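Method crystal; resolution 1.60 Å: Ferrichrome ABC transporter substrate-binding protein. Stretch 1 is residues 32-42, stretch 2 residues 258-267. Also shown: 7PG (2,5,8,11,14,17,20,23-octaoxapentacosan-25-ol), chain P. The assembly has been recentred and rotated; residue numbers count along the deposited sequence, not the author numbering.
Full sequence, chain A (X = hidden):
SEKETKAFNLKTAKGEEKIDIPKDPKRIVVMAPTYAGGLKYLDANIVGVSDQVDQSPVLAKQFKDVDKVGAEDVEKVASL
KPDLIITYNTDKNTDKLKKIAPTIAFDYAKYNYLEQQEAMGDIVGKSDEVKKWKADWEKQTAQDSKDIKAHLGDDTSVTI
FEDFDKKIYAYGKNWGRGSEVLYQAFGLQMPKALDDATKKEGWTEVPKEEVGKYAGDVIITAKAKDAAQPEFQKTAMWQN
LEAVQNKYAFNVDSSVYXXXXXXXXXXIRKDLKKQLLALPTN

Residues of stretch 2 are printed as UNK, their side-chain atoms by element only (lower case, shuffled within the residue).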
ATOM      1  N   ALA A  32       1.465 -10.866  -6.672  1.00 10.45           N
ATOM      2  CA  ALA A  32       0.921  -9.981  -5.652  1.00  8.96           C
ATOM      3  C   ALA A  32       1.337  -8.530  -5.964  1.00  9.57           C
ATOM      4  O   ALA A  32       2.511  -8.173  -5.812  1.00  7.47           O
ATOM      5  CB  ALA A  32       1.405 -10.398  -4.278  1.00  8.25           C
ATOM      6  N   PRO A  33       0.386  -7.687  -6.400  1.00  8.10           N
ATOM      7  CA  PRO A  33       0.789  -6.351  -6.857  1.00  7.46           C
ATOM      8  C   PRO A  33       1.410  -5.475  -5.773  1.00  8.48           C
ATOM      9  O   PRO A  33       2.139  -4.545  -6.104  1.00  6.97           O
ATOM     10  CB  PRO A  33      -0.520  -5.742  -7.367  1.00  7.39           C
ATOM     11  CG  PRO A  33      -1.617  -6.550  -6.753  1.00  8.34           C
ATOM     12  CD  PRO A  33      -1.050  -7.932  -6.617  1.00  7.57           C
ATOM     13  N   THR A  34       1.117  -5.759  -4.510  1.00  7.63           N
ATOM     14  CA  THR A  34       1.750  -5.059  -3.404  1.00  7.12           C
ATOM     15  C   THR A  34       3.271  -5.000  -3.532  1.00  7.39           C
ATOM     16  O   THR A  34       3.865  -3.979  -3.191  1.00  8.11           O
ATOM     17  CB  THR A  34       1.361  -5.727  -2.069  1.00  8.53           C
ATOM     18  OG1 THR A  34      -0.061  -5.584  -1.897  1.00  9.77           O
ATOM     19  CG2 THR A  34       2.100  -5.115  -0.896  1.00  7.29           C
ATOM     20  N   TYR A  35       3.882  -6.069  -4.040  1.00  6.83           N
ATOM     21  CA  TYR A  35       5.343  -6.199  -4.070  1.00  6.76           C
ATOM     22  C   TYR A  35       5.949  -5.808  -5.423  1.00  7.48           C
ATOM     23  O   TYR A  35       7.169  -5.759  -5.566  1.00  6.71           O
ATOM     24  CB  TYR A  35       5.742  -7.641  -3.684  1.00  6.86           C
ATOM     25  CG  TYR A  35       5.099  -8.000  -2.375  1.00  6.88           C
ATOM     26  CD1 TYR A  35       5.600  -7.508  -1.169  1.00  6.78           C
ATOM     27  CD2 TYR A  35       3.940  -8.764  -2.339  1.00  9.09           C
ATOM     28  CE1 TYR A  35       4.980  -7.772   0.026  1.00  6.99           C
ATOM     29  CE2 TYR A  35       3.317  -9.043  -1.160  1.00  8.97           C
ATOM     30  CZ  TYR A  35       3.837  -8.534   0.031  1.00  6.95           C
ATOM     31  OH  TYR A  35       3.222  -8.788   1.226  1.00  7.67           O
ATOM     32  N   ALA A  36       5.106  -5.499  -6.400  1.00  7.58           N
ATOM     33  CA  ALA A  36       5.590  -5.221  -7.747  1.00  7.48           C
ATOM     34  C   ALA A  36       6.394  -3.938  -7.835  1.00  7.76           C
ATOM     35  O   ALA A  36       7.491  -3.945  -8.408  1.00  6.78           O
ATOM     36  CB  ALA A  36       4.417  -5.184  -8.721  1.00  7.39           C
ATOM     37  N   GLY A  37       5.875  -2.840  -7.284  1.00  7.55           N
ATOM     38  CA  GLY A  37       6.569  -1.565  -7.375  1.00  7.86           C
ATOM     39  C   GLY A  37       7.927  -1.611  -6.708  1.00  8.17           C
ATOM     40  O   GLY A  37       8.902  -1.052  -7.217  1.00  6.94           O
ATOM     41  N   GLY A  38       7.993  -2.268  -5.558  1.00  6.47           N
ATOM     42  CA  GLY A  38       9.237  -2.314  -4.797  1.00  6.39           C
ATOM     43  C   GLY A  38      10.345  -3.085  -5.490  1.00  7.88           C
ATOM     44  O   GLY A  38      11.524  -2.709  -5.448  1.00  6.35           O
ATOM     45  N   LEU A  39       9.987  -4.197  -6.114  1.00  6.51           N
ATOM     46  CA  LEU A  39      10.967  -4.978  -6.838  1.00  6.56           C
ATOM     47  C   LEU A  39      11.415  -4.254  -8.111  1.00  7.54           C
ATOM     48  O   LEU A  39      12.582  -4.287  -8.466  1.00  7.66           O
ATOM     49  CB  LEU A  39      10.395  -6.352  -7.157  1.00  6.98           C
ATOM     50  CG  LEU A  39      10.349  -7.302  -5.954  1.00  6.73           C
ATOM     51  CD1 LEU A  39       9.392  -8.472  -6.254  1.00  7.10           C
ATOM     52  CD2 LEU A  39      11.756  -7.808  -5.609  1.00  6.72           C
ATOM     53  N   LYS A  40      10.480  -3.593  -8.791  1.00  8.98           N
ATOM     54  CA  LYS A  40      10.795  -2.798  -9.988  1.00  7.88           C
ATOM     55  C   LYS A  40      11.735  -1.636  -9.627  1.00  9.24           C
ATOM     56  O   LYS A  40      12.692  -1.328 -10.347  1.00  6.84           O
ATOM     57  CB  LYS A  40       9.508  -2.275 -10.614  1.00  8.44           C
ATOM     58  CG  LYS A  40       9.674  -1.194 -11.677  1.00 10.29           C
ATOM     59  CD  LYS A  40      10.482  -1.646 -12.853  1.00 11.88           C
ATOM     60  CE  LYS A  40      10.739  -0.484 -13.838  1.00 15.54           C
ATOM     61  NZ  LYS A  40      11.635  -0.896 -14.966  1.00 17.53           N
ATOM     62  N   TYR A  41      11.478  -1.018  -8.484  1.00  8.38           N
ATOM     63  CA  TYR A  41      12.282   0.111  -8.027  1.00  8.29           C
ATOM     64  C   TYR A  41      13.733  -0.319  -7.833  1.00  8.41           C
ATOM     65  O   TYR A  41      14.671   0.475  -8.003  1.00 10.09           O
ATOM     66  CB  TYR A  41      11.702   0.664  -6.724  1.00  7.53           C
ATOM     67  CG  TYR A  41      12.209   2.016  -6.312  1.00  8.34           C
ATOM     68  CD1 TYR A  41      11.651   3.172  -6.842  1.00  9.63           C
ATOM     69  CD2 TYR A  41      13.231   2.144  -5.385  1.00  9.59           C
ATOM     70  CE1 TYR A  41      12.107   4.413  -6.456  1.00 11.51           C
ATOM     71  CE2 TYR A  41      13.685   3.384  -4.985  1.00 11.00           C
ATOM     72  CZ  TYR A  41      13.123   4.515  -5.535  1.00 12.35           C
ATOM     73  OH  TYR A  41      13.560   5.760  -5.143  1.00 14.74           O
ATOM     74  N   LEU A  42      13.899  -1.589  -7.494  1.00  7.10           N
ATOM     75  CA  LEU A  42      15.211  -2.198  -7.291  1.00  8.18           C
ATOM     76  C   LEU A  42      15.766  -2.878  -8.549  1.00  8.07           C
ATOM     77  O   LEU A  42      16.794  -3.569  -8.479  1.00  7.88           O
ATOM     78  CB  LEU A  42      15.146  -3.212  -6.142  1.00  9.12           C
ATOM     79  CG  LEU A  42      14.912  -2.638  -4.735  1.00  7.75           C
ATOM     80  CD1 LEU A  42      14.651  -3.761  -3.762  1.00  7.57           C
ATOM     81  CD2 LEU A  42      16.108  -1.803  -4.272  1.00  8.10           C
ATOM     82  N   UNK A 258      -3.803   3.192  -3.770  1.00  8.50           N
ATOM     83  CA  UNK A 258      -3.964   1.857  -3.185  1.00 10.95           C
ATOM     84  C   UNK A 258      -2.673   1.273  -2.623  1.00  9.64           C
ATOM     85  O   UNK A 258      -2.701   0.592  -1.600  1.00 10.43           O
ATOM     86  c   UNK A 258      -6.141   0.484  -7.030  1.00 14.64           C
ATOM     87  c   UNK A 258      -6.950   1.322  -3.587  1.00 10.56           C
ATOM     88  c   UNK A 258      -7.978   1.059  -5.556  1.00 11.82           C
ATOM     89  n   UNK A 258      -8.167   1.363  -4.230  1.00 12.00           N
ATOM     90  c   UNK A 258      -8.421   0.645  -7.842  1.00 14.10           C
ATOM     91  c   UNK A 258      -5.968   0.991  -4.477  1.00 11.13           C
ATOM     92  c   UNK A 258      -7.065   0.402  -8.068  1.00 15.29           C
ATOM     93  c   UNK A 258      -4.513   0.860  -4.199  1.00 11.15           C
ATOM     94  c   UNK A 258      -6.603   0.821  -5.744  1.00 11.79           C
ATOM     95  c   UNK A 258      -8.896   0.972  -6.597  1.00 13.49           C
ATOM     96  N   UNK A 259      -1.556   1.495  -3.309  1.00  8.00           N
ATOM     97  CA  UNK A 259      -0.318   0.762  -3.009  1.00  9.00           C
ATOM     98  C   UNK A 259       0.620   1.512  -2.041  1.00  8.99           C
ATOM     99  O   UNK A 259       0.375   2.669  -1.694  1.00  9.41           O
ATOM    100  c   UNK A 259      -0.583  -1.877  -4.733  1.00 11.52           C
ATOM    101  c   UNK A 259      -1.395  -2.771  -5.402  1.00 13.81           C
ATOM    102  c   UNK A 259      -2.095  -1.025  -6.872  1.00 10.98           C
ATOM    103  o   UNK A 259      -2.964  -3.242  -7.109  1.00 13.18           O
ATOM    104  c   UNK A 259      -2.152  -2.339  -6.460  1.00 13.08           C
ATOM    105  c   UNK A 259      -0.490  -0.553  -5.124  1.00  9.64           C
ATOM    106  c   UNK A 259       0.379   0.410  -4.340  1.00 10.31           C
ATOM    107  c   UNK A 259      -1.264  -0.129  -6.195  1.00  9.70           C
ATOM    108  N   UNK A 260       1.673   0.834  -1.576  1.00 10.34           N
ATOM    109  CA  UNK A 260       2.624   1.439  -0.646  1.00  9.56           C
ATOM    110  C   UNK A 260       4.074   1.133  -1.018  1.00  7.47           C
ATOM    111  O   UNK A 260       4.956   1.146  -0.173  1.00  7.29           O
ATOM    112  c   UNK A 260       2.330   1.006   0.812  1.00 10.73           C
ATOM    113  o   UNK A 260       2.871  -1.276   0.201  1.00  8.96           O
ATOM    114  c   UNK A 260       2.411  -0.509   1.042  1.00 10.21           C
ATOM    115  n   UNK A 260       1.956  -0.937   2.216  1.00 12.53           N
ATOM    116  N   UNK A 261       4.290   0.856  -2.301  1.00  6.97           N
ATOM    117  CA  UNK A 261       5.632   0.719  -2.872  1.00  7.53           C
ATOM    118  C   UNK A 261       6.331   2.088  -3.004  1.00  6.69           C
ATOM    119  O   UNK A 261       5.683   3.136  -2.967  1.00  6.48           O
ATOM    120  o   UNK A 261       5.409   1.783  -5.890  1.00  8.69           O
ATOM    121  c   UNK A 261       5.515   0.081  -4.240  1.00  8.34           C
ATOM    122  o   UNK A 261       3.504   0.910  -5.159  1.00  9.24           O
ATOM    123  c   UNK A 261       4.755   0.965  -5.184  1.00  9.10           C
ATOM    124  N   UNK A 262       7.656   2.094  -3.221  1.00  7.83           N
ATOM    125  CA  UNK A 262       8.368   3.384  -3.318  1.00  7.46           C
ATOM    126  C   UNK A 262       7.854   4.341  -4.404  1.00  8.41           C
ATOM    127  O   UNK A 262       7.928   5.553  -4.178  1.00  9.72           O
ATOM    128  c   UNK A 262       8.574   0.942  -3.197  1.00  8.76           C
ATOM    129  c   UNK A 262       9.817   2.960  -3.603  1.00  7.58           C
ATOM    130  c   UNK A 262       9.917   1.567  -2.967  1.00  8.78           C
ATOM    131  N   UNK A 263       7.392   3.856  -5.559  1.00  9.78           N
ATOM    132  CA  UNK A 263       6.882   4.765  -6.592  1.00 10.34           C
ATOM    133  C   UNK A 263       5.619   5.442  -6.077  1.00 10.10           C
ATOM    134  O   UNK A 263       5.483   6.654  -6.134  1.00  9.87           O
ATOM    135  o   UNK A 263      11.050   1.921 -10.671  1.00  9.17           O
ATOM    136  c   UNK A 263       6.576   4.035  -7.902  1.00  9.10           C
ATOM    137  c   UNK A 263       8.085   2.125  -8.550  1.00  9.03           C
ATOM    138  c   UNK A 263       8.574   4.300  -9.417  1.00  9.84           C
ATOM    139  c   UNK A 263       9.163   1.598  -9.225  1.00  9.04           C
ATOM    140  c   UNK A 263       9.667   3.785 -10.092  1.00  9.57           C
ATOM    141  c   UNK A 263       9.959   2.432  -9.991  1.00 10.32           C
ATOM    142  c   UNK A 263       7.774   3.481  -8.625  1.00  7.70           C
ATOM    143  N   UNK A 264       4.708   4.640  -5.545  1.00  7.83           N
ATOM    144  CA  UNK A 264       3.442   5.156  -5.045  1.00  7.00           C
ATOM    145  C   UNK A 264       3.687   6.071  -3.864  1.00  9.25           C
ATOM    146  O   UNK A 264       3.046   7.115  -3.748  1.00  9.53           O
ATOM    147  c   UNK A 264       2.478   4.027  -4.635  1.00  8.29           C
ATOM    148  o   UNK A 264       2.194   3.196  -5.771  1.00 10.19           O
ATOM    149  c   UNK A 264       1.187   4.615  -4.110  1.00  8.89           C
ATOM    150  N   UNK A 265       4.621   5.683  -2.998  1.00  8.43           N
ATOM    151  CA  UNK A 265       4.971   6.484  -1.829  1.00  8.82           C
ATOM    152  C   UNK A 265       5.441   7.877  -2.248  1.00  8.48           C
ATOM    153  O   UNK A 265       5.015   8.869  -1.668  1.00  8.14           O
ATOM    154  c   UNK A 265       6.855   3.825   0.390  1.00  8.49           C
ATOM    155  c   UNK A 265       5.614   4.549  -0.179  1.00  8.09           C
ATOM    156  c   UNK A 265       6.037   5.777  -0.987  1.00  6.91           C
ATOM    157  c   UNK A 265       4.640   4.899   0.940  1.00 10.10           C
ATOM    158  N   UNK A 266       6.288   7.968  -3.271  1.00  9.09           N
ATOM    159  CA  UNK A 266       6.763   9.285  -3.719  1.00 10.83           C
ATOM    160  C   UNK A 266       5.603  10.161  -4.197  1.00 10.87           C
ATOM    161  O   UNK A 266       5.499  11.327  -3.825  1.00 11.31           O
ATOM    162  o   UNK A 266       9.998   8.224  -5.153  1.00 24.03           O
ATOM    163  c   UNK A 266       7.810   9.147  -4.837  1.00 15.05           C
ATOM    164  o   UNK A 266       9.460   8.864  -3.110  1.00 21.94           O
ATOM    165  c   UNK A 266       9.182   8.707  -4.323  1.00 21.10           C
ATOM    166  N   UNK A 267       4.719   9.583  -5.002  1.00 10.32           N
ATOM    167  CA  UNK A 267       3.595  10.316  -5.551  1.00 10.56           C
ATOM    168  C   UNK A 267       2.623  10.765  -4.458  1.00  9.77           C
ATOM    169  O   UNK A 267       2.192  11.934  -4.432  1.00  9.55           O
ATOM    170  c   UNK A 267       2.855   9.453  -6.596  1.00 10.18           C
ATOM    171  c   UNK A 267       1.578  10.131  -7.076  1.00 10.32           C
ATOM    172  c   UNK A 267       3.780   9.194  -7.775  1.00 11.04           C
TER
HETATM  173  C2  7PG P1295      -6.640  -3.194  -4.612  1.00 40.77           C
HETATM  174  O1  7PG P1295      -7.781  -2.529  -5.081  1.00 42.64           O
HETATM  175  C3  7PG P1295      -8.628  -2.090  -4.058  1.00 40.90           C
HETATM  176  C4  7PG P1295      -9.806  -3.048  -3.907  1.00 43.06           C
HETATM  177  O2  7PG P1295     -10.841  -2.459  -3.166  1.00 46.21           O
HETATM  178  C5  7PG P1295     -10.453  -1.947  -1.925  1.00 41.44           C
HETATM  179  C6  7PG P1295     -11.538  -2.147  -0.871  1.00 39.74           C
HETATM  180  O3  7PG P1295     -10.938  -2.381   0.375  1.00 39.09           O
HETATM  181  C7  7PG P1295     -10.589  -3.708   0.657  1.00 36.54           C
HETATM  182  C8  7PG P1295      -9.671  -3.735   1.883  1.00 36.60           C
HETATM  183  O4  7PG P1295      -9.162  -5.016   2.155  1.00 39.19           O
HETATM  184  C9  7PG P1295      -8.424  -5.582   1.116  1.00 41.26           C
HETATM  185  C10 7PG P1295      -7.358  -6.572   1.589  1.00 42.84           C
HETATM  186  O5  7PG P1295      -6.302  -6.491   0.665  1.00 45.83           O
HETATM  187  C11 7PG P1295      -5.074  -7.068   1.019  1.00 44.30           C
HETATM  188  C12 7PG P1295      -3.958  -6.416   0.196  1.00 41.54           C
HETATM  189  O6  7PG P1295      -3.035  -5.773   1.038  1.00 41.35           O
HETATM  190  C13 7PG P1295      -3.165  -4.387   1.202  1.00 39.58           C
HETATM  191  C14 7PG P1295      -2.789  -3.667  -0.088  1.00 38.24           C
HETATM  192  O7  7PG P1295      -2.008  -2.553   0.235  1.00 43.04           O
HETATM  193  C15 7PG P1295      -1.088  -2.164  -0.751  1.00 43.85           C
HETATM  194  O   HOH W   1       3.495  -2.065  -5.889  1.00  9.28           O
HETATM  195  O   HOH W   2       2.290  -1.830  -2.422  1.00 11.61           O

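Position 258 carries ten side-chain atoms, nine carbons and one nitrogen. One carbon leads to fused five- and six-membered rings that hold the nitrogen. Nothing here reaches stretch 1, but C3 of the 7PG lies over one face of the ring system. This is Trp258.

Position 259 has one carbon, then a ring of six carbons bearing one oxygen. The CA-to-CB bond points toward stretch 1, and the ring meets Pro33 and the backbone of Thr34. This is Tyr259. Its OH lies 3.5 Å from Pro33 CB, and its CE1 lies 3.7 Å from the same Pro33 CB, an apolar contact.

Position 260 has two carbons, the second carrying one oxygen and one nitrogen. Its CB points sideways, but the end of the side chain comes nearer, close to Thr34. That is a short amide, Asn260. Its OD1 is 4.1 Å from Thr34 CG2. Its backbone is tied to stretch 1 by water 2, which accepts from Asn260 N at 2.9 Å and donates to Thr34 O at 2.8 Å.

Position 261 has two carbons, the second carrying two oxygens. The CB packs on the glycine pair, 3.7 Å from Gly37 CA and 3.7 Å from Gly38 N. A carboxylate just before a helix fits an N-cap, and this is Asp261. OD2 accepts from the backbone N of position 264 at 3.0 Å and, weakly, from the N of position 263 at 2.9 Å. OD1 accepts from the hydroxyl of position 264.

Position 262 has three carbons closing a ring onto the backbone N. The ring packs on Gly38 and against the face of the Tyr41 ring. This is Pro262. Its CD sits 3.7 Å from Gly38 CA. Its CB stands over the face of the Tyr41 ring, 3.7 Å from the centroid, a CH-pi contact.

Position 263 repeats one carbon and a six-carbon ring with one oxygen. The ring extends along Gly37, Lys40 and Tyr41. This is Tyr263. Its CE2 is 3.3 Å from Gly37 O, at the ring edge, and its OH is 3.6 Å from Lys40 CG. The edge of Tyr41 meets its face, with planes at 79°.

Position 264 has one carbon carrying one oxygen and one carbon. It does not touch stretch 1. This is Thr264; its OG1 donates to Asp261 OD1 at 2.7 Å.

Position 265 has four carbons, forked at the second. It too is out of reach. This is Leu265.

Position 266 has two carbons, the second carrying two oxygens. One oxygen comes near Tyr41 OH. This is Asp266, with OD2 4.3 Å from Tyr41 OH.

Position 267 has one carbon carrying two more and makes no contact: Val267.

The contact works by close packing, with no direct hydrogen bond between the stretches. The helices cross at 99°, and the cap lies against Gly37, where an ideal CB would clash with Asp261 CG. Tyr41 is held by Pro262 over one face and Tyr263 at its edge. Water 1 accepts from Gly37 N at 2.9 Å and lies 3.1 Å from Asp261 OD1, where its donated bond is at best weak, since the water has more acceptors in reach than protons.

Stretch 2, residues 258-267: WYNDPYTLDV
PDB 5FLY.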